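Quinoline 2-oxidoreductase small subunit (Pseudomonas putida, PDB 1T3Q) carries the two [2Fe-2S] clusters of a molybdenum hydroxylase that oxidises quinoline, probably passing electrons from the molybdenum centre toward FAD. Local coordinates at residues P128-M137 with Y147-T155. Residues are numbered along the deposited sequence; the frame is centred on the assembly and turned at random.
Sequences PSRDEVREVM and YETIIDAIT
R130 and R134, one helical turn apart, reach across to helix 148-154 and lay their guanidinium groups side by side along I151, each with one face against a different branch. CG2 of I151 sits over the centre of one face of the R130 guanidinium, 3.6 Å from CZ; CG1 lies over a face of the R134 guanidinium, and its CD1 presses on R134 CG at 3.5 Å. The R130 chain runs out from CB and bends at chi3, which swings its flat end over I151 and sets its edge against D152. There NH1 gives D152 OD2 a 2.7 Å bond, nearly along the C-O axis, while NH2 adds a weak one to the same oxygen; the guanidinium and carboxylate planes are turned 48° apart. A water in the guanidinium plane accepts from NH1 and donates to T155 OG1, which in turn bonds to I151 O. A methionine in place of R130 would probably leave D152 without this salt-bridge mate and the water without the N-H it accepts from R130. The two helices, their axes 119° apart and 9.8 Å at closest approach, belong to the helical [2Fe-2S] domain of the molybdenum hydroxylases; the linker between them carries the cluster ligands C142 and C144, and Y147 OH is hydrogen-bonded to P714 O of the large subunit and to C142 N. Deeper in, V133 CG1, anti to the backbone N (chi1 178°), touches both I151 CD1 and I154 CD1, the latter 3.6 Å away, while its CG2 meets T155 CG2. M137 and I154 come tip to tip, SD 3.9 Å from CD1. S129 and E132 form a capping box at the start of helix 130-136. D721 of the large subunit makes salt bridges with both arginines, and R680 of that subunit pairs with E148.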
ATOM      1  N   PRO A 128      36.936 -21.328   6.997  1.00 22.13           N
ATOM      2  CA  PRO A 128      36.713 -22.153   8.184  1.00 20.52           C
ATOM      3  C   PRO A 128      36.263 -23.546   7.765  1.00 19.54           C
ATOM      4  O   PRO A 128      35.732 -23.723   6.675  1.00 21.03           O
ATOM      5  CB  PRO A 128      35.622 -21.389   8.929  1.00 21.13           C
ATOM      6  CG  PRO A 128      34.816 -20.806   7.809  1.00 21.04           C
ATOM      7  CD  PRO A 128      35.888 -20.300   6.861  1.00 22.19           C
ATOM      8  N   SER A 129      36.493 -24.535   8.620  1.00 20.17           N
ATOM      9  CA  SER A 129      36.078 -25.900   8.322  1.00 20.27           C
ATOM     10  C   SER A 129      34.570 -25.972   8.549  1.00 21.10           C
ATOM     11  O   SER A 129      33.999 -25.112   9.216  1.00 18.43           O
ATOM     12  CB  SER A 129      36.780 -26.882   9.258  1.00 21.65           C
ATOM     13  OG  SER A 129      36.298 -26.746  10.587  1.00 23.28           O
ATOM     14  N   ARG A 130      33.920 -26.990   7.998  1.00 19.79           N
ATOM     15  CA  ARG A 130      32.482 -27.120   8.194  1.00 20.41           C
ATOM     16  C   ARG A 130      32.179 -27.217   9.690  1.00 19.70           C
ATOM     17  O   ARG A 130      31.216 -26.624  10.171  1.00 21.85           O
ATOM     18  CB  ARG A 130      31.946 -28.356   7.460  1.00 17.06           C
ATOM     19  CG  ARG A 130      32.007 -28.245   5.943  1.00 19.07           C
ATOM     20  CD  ARG A 130      31.409 -29.474   5.265  1.00 20.38           C
ATOM     21  NE  ARG A 130      29.964 -29.561   5.464  1.00 21.76           N
ATOM     22  CZ  ARG A 130      29.065 -28.905   4.738  1.00 21.53           C
ATOM     23  NH1 ARG A 130      29.459 -28.112   3.750  1.00 21.30           N
ATOM     24  NH2 ARG A 130      27.771 -29.036   5.004  1.00 20.35           N
ATOM     25  N   ASP A 131      33.009 -27.957  10.425  1.00 20.99           N
ATOM     26  CA  ASP A 131      32.814 -28.114  11.866  1.00 21.86           C
ATOM     27  C   ASP A 131      32.931 -26.790  12.603  1.00 21.80           C
ATOM     28  O   ASP A 131      32.169 -26.523  13.529  1.00 21.28           O
ATOM     29  CB  ASP A 131      33.827 -29.106  12.444  1.00 23.76           C
ATOM     30  CG  ASP A 131      33.384 -30.544  12.284  1.00 27.09           C
ATOM     31  OD1 ASP A 131      34.210 -31.453  12.506  1.00 29.87           O
ATOM     32  OD2 ASP A 131      32.203 -30.766  11.949  1.00 29.78           O
ATOM     33  N   GLU A 132      33.893 -25.969  12.194  1.00 21.67           N
ATOM     34  CA  GLU A 132      34.094 -24.670  12.814  1.00 21.69           C
ATOM     35  C   GLU A 132      32.876 -23.783  12.559  1.00 21.26           C
ATOM     36  O   GLU A 132      32.421 -23.063  13.452  1.00 21.09           O
ATOM     37  CB  GLU A 132      35.371 -24.018  12.259  1.00 24.81           C
ATOM     38  CG  GLU A 132      36.647 -24.730  12.724  1.00 30.03           C
ATOM     39  CD  GLU A 132      37.909 -24.322  11.963  1.00 33.27           C
ATOM     40  OE1 GLU A 132      39.007 -24.732  12.400  1.00 37.18           O
ATOM     41  OE2 GLU A 132      37.816 -23.612  10.937  1.00 32.23           O
ATOM     42  N   VAL A 133      32.346 -23.842  11.343  1.00 20.52           N
ATOM     43  CA  VAL A 133      31.179 -23.039  11.008  1.00 21.20           C
ATOM     44  C   VAL A 133      29.970 -23.501  11.824  1.00 20.82           C
ATOM     45  O   VAL A 133      29.264 -22.681  12.408  1.00 19.66           O
ATOM     46  CB  VAL A 133      30.849 -23.110   9.501  1.00 19.93           C
ATOM     47  CG1 VAL A 133      29.594 -22.295   9.202  1.00 19.16           C
ATOM     48  CG2 VAL A 133      32.022 -22.556   8.685  1.00 20.10           C
ATOM     49  N   ARG A 134      29.737 -24.808  11.880  1.00 20.80           N
ATOM     50  CA  ARG A 134      28.603 -25.317  12.647  1.00 20.90           C
ATOM     51  C   ARG A 134      28.713 -24.898  14.112  1.00 21.44           C
ATOM     52  O   ARG A 134      27.709 -24.587  14.753  1.00 19.51           O
ATOM     53  CB  ARG A 134      28.510 -26.843  12.532  1.00 19.56           C
ATOM     54  CG  ARG A 134      27.916 -27.323  11.199  1.00 19.28           C
ATOM     55  CD  ARG A 134      27.884 -28.846  11.110  1.00 21.01           C
ATOM     56  NE  ARG A 134      27.318 -29.337   9.852  1.00 20.91           N
ATOM     57  CZ  ARG A 134      26.016 -29.397   9.580  1.00 21.99           C
ATOM     58  NH1 ARG A 134      25.127 -28.994  10.477  1.00 21.48           N
ATOM     59  NH2 ARG A 134      25.601 -29.871   8.414  1.00 21.66           N
ATOM     60  N   GLU A 135      29.939 -24.873  14.629  1.00 22.00           N
ATOM     61  CA  GLU A 135      30.188 -24.488  16.012  1.00 23.78           C
ATOM     62  C   GLU A 135      29.854 -23.030  16.276  1.00 21.94           C
ATOM     63  O   GLU A 135      29.135 -22.707  17.223  1.00 23.54           O
ATOM     64  CB  GLU A 135      31.655 -24.742  16.371  1.00 27.45           C
ATOM     65  CG  GLU A 135      32.028 -26.209  16.371  1.00 34.92           C
ATOM     66  CD  GLU A 135      33.526 -26.444  16.439  1.00 39.50           C
ATOM     67  OE1 GLU A 135      33.933 -27.627  16.478  1.00 42.54           O
ATOM     68  OE2 GLU A 135      34.296 -25.455  16.448  1.00 41.57           O
ATOM     69  N   VAL A 136      30.376 -22.140  15.443  1.00 20.49           N
ATOM     70  CA  VAL A 136      30.122 -20.720  15.628  1.00 20.88           C
ATOM     71  C   VAL A 136      28.690 -20.322  15.274  1.00 21.62           C
ATOM     72  O   VAL A 136      28.130 -19.409  15.877  1.00 19.86           O
ATOM     73  CB  VAL A 136      31.109 -19.873  14.804  1.00 21.90           C
ATOM     74  CG1 VAL A 136      30.914 -18.391  15.115  1.00 20.96           C
ATOM     75  CG2 VAL A 136      32.539 -20.292  15.135  1.00 24.08           C
ATOM     76  N   MET A 137      28.090 -21.018  14.310  1.00 20.93           N
ATOM     77  CA  MET A 137      26.722 -20.702  13.896  1.00 20.37           C
ATOM     78  C   MET A 137      25.675 -21.343  14.812  1.00 19.15           C
ATOM     79  O   MET A 137      24.478 -21.123  14.629  1.00 21.17           O
ATOM     80  CB  MET A 137      26.478 -21.172  12.455  1.00 20.69           C
ATOM     81  CG  MET A 137      27.380 -20.546  11.380  1.00 22.18           C
ATOM     82  SD  MET A 137      27.244 -18.750  11.225  1.00 23.40           S
ATOM     83  CE  MET A 137      25.502 -18.564  10.720  1.00 21.19           C
ATOM     84  N   TYR A 147      19.934 -26.352   8.118  1.00 15.39           N
ATOM     85  CA  TYR A 147      21.314 -25.851   8.221  1.00 15.46           C
ATOM     86  C   TYR A 147      22.396 -26.263   7.230  1.00 16.72           C
ATOM     87  O   TYR A 147      23.328 -25.489   7.000  1.00 16.10           O
ATOM     88  CB  TYR A 147      21.871 -26.150   9.611  1.00 16.32           C
ATOM     89  CG  TYR A 147      21.068 -25.580  10.750  1.00 16.85           C
ATOM     90  CD1 TYR A 147      21.050 -24.212  11.002  1.00 16.69           C
ATOM     91  CD2 TYR A 147      20.336 -26.417  11.587  1.00 15.54           C
ATOM     92  CE1 TYR A 147      20.320 -23.685  12.072  1.00 15.72           C
ATOM     93  CE2 TYR A 147      19.605 -25.905  12.657  1.00 14.48           C
ATOM     94  CZ  TYR A 147      19.603 -24.544  12.894  1.00 13.87           C
ATOM     95  OH  TYR A 147      18.903 -24.048  13.967  1.00 13.39           O
ATOM     96  N   GLU A 148      22.310 -27.460   6.659  1.00 15.99           N
ATOM     97  CA  GLU A 148      23.374 -27.899   5.763  1.00 17.30           C
ATOM     98  C   GLU A 148      23.765 -26.916   4.665  1.00 17.45           C
ATOM     99  O   GLU A 148      24.954 -26.680   4.440  1.00 16.41           O
ATOM    100  CB  GLU A 148      23.051 -29.256   5.128  1.00 18.38           C
ATOM    101  CG  GLU A 148      24.199 -29.753   4.249  1.00 19.86           C
ATOM    102  CD  GLU A 148      24.018 -31.166   3.747  1.00 21.97           C
ATOM    103  OE1 GLU A 148      24.817 -31.586   2.881  1.00 22.21           O
ATOM    104  OE2 GLU A 148      23.091 -31.860   4.216  1.00 19.23           O
ATOM    105  N   THR A 149      22.781 -26.321   3.998  1.00 15.89           N
ATOM    106  CA  THR A 149      23.085 -25.397   2.917  1.00 15.72           C
ATOM    107  C   THR A 149      23.679 -24.066   3.378  1.00 16.27           C
ATOM    108  O   THR A 149      24.320 -23.372   2.592  1.00 17.75           O
ATOM    109  CB  THR A 149      21.843 -25.147   2.032  1.00 16.75           C
ATOM    110  OG1 THR A 149      20.721 -24.800   2.852  1.00 15.57           O
ATOM    111  CG2 THR A 149      21.513 -26.405   1.227  1.00 14.99           C
ATOM    112  N   ILE A 150      23.455 -23.702   4.637  1.00 14.85           N
ATOM    113  CA  ILE A 150      24.032 -22.472   5.168  1.00 16.55           C
ATOM    114  C   ILE A 150      25.526 -22.753   5.373  1.00 17.47           C
ATOM    115  O   ILE A 150      26.377 -21.889   5.113  1.00 17.84           O
ATOM    116  CB  ILE A 150      23.383 -22.074   6.519  1.00 15.39           C
ATOM    117  CG1 ILE A 150      21.941 -21.621   6.284  1.00 17.05           C
ATOM    118  CG2 ILE A 150      24.180 -20.955   7.178  1.00 16.42           C
ATOM    119  CD1 ILE A 150      21.151 -21.371   7.563  1.00 14.86           C
ATOM    120  N   ILE A 151      25.838 -23.967   5.824  1.00 16.72           N
ATOM    121  CA  ILE A 151      27.231 -24.360   6.036  1.00 18.32           C
ATOM    122  C   ILE A 151      27.898 -24.380   4.656  1.00 18.81           C
ATOM    123  O   ILE A 151      29.031 -23.919   4.493  1.00 19.51           O
ATOM    124  CB  ILE A 151      27.343 -25.767   6.676  1.00 17.09           C
ATOM    125  CG1 ILE A 151      26.522 -25.831   7.968  1.00 15.88           C
ATOM    126  CG2 ILE A 151      28.805 -26.101   6.977  1.00 16.85           C
ATOM    127  CD1 ILE A 151      26.923 -24.823   9.029  1.00 17.05           C
ATOM    128  N   ASP A 152      27.181 -24.906   3.667  1.00 18.69           N
ATOM    129  CA  ASP A 152      27.690 -24.968   2.297  1.00 20.05           C
ATOM    130  C   ASP A 152      28.005 -23.565   1.782  1.00 20.17           C
ATOM    131  O   ASP A 152      29.059 -23.331   1.192  1.00 20.12           O
ATOM    132  CB  ASP A 152      26.651 -25.582   1.351  1.00 19.46           C
ATOM    133  CG  ASP A 152      26.370 -27.045   1.637  1.00 19.82           C
ATOM    134  OD1 ASP A 152      25.377 -27.558   1.078  1.00 20.72           O
ATOM    135  OD2 ASP A 152      27.130 -27.686   2.395  1.00 20.22           O
ATOM    136  N   ALA A 153      27.074 -22.639   1.994  1.00 19.15           N
ATOM    137  CA  ALA A 153      27.232 -21.269   1.528  1.00 20.06           C
ATOM    138  C   ALA A 153      28.442 -20.562   2.133  1.00 20.71           C
ATOM    139  O   ALA A 153      29.203 -19.911   1.416  1.00 21.01           O
ATOM    140  CB  ALA A 153      25.960 -20.462   1.815  1.00 18.67           C
ATOM    141  N   ILE A 154      28.618 -20.697   3.444  1.00 18.85           N
ATOM    142  CA  ILE A 154      29.726 -20.046   4.139  1.00 20.15           C
ATOM    143  C   ILE A 154      31.107 -20.597   3.776  1.00 19.90           C
ATOM    144  O   ILE A 154      32.095 -19.861   3.798  1.00 20.59           O
ATOM    145  CB  ILE A 154      29.529 -20.133   5.669  1.00 20.10           C
ATOM    146  CG1 ILE A 154      28.242 -19.399   6.056  1.00 17.69           C
ATOM    147  CG2 ILE A 154      30.737 -19.533   6.399  1.00 19.16           C
ATOM    148  CD1 ILE A 154      27.796 -19.634   7.484  1.00 16.37           C
ATOM    149  N   THR A 155      31.173 -21.880   3.432  1.00 18.46           N
ATOM    150  CA  THR A 155      32.444 -22.507   3.080  1.00 20.18           C
ATOM    151  C   THR A 155      32.708 -22.530   1.581  1.00 19.00           C
ATOM    152  O   THR A 155      33.680 -23.133   1.129  1.00 20.25           O
ATOM    153  CB  THR A 155      32.523 -23.959   3.609  1.00 20.70           C
ATOM    154  OG1 THR A 155      31.391 -24.708   3.145  1.00 20.84           O
ATOM    155  CG2 THR A 155      32.550 -23.971   5.128  1.00 20.75           C
TER
HETATM  156  O   HOH W   1      32.048 -27.244   2.681  1.00 19.37           O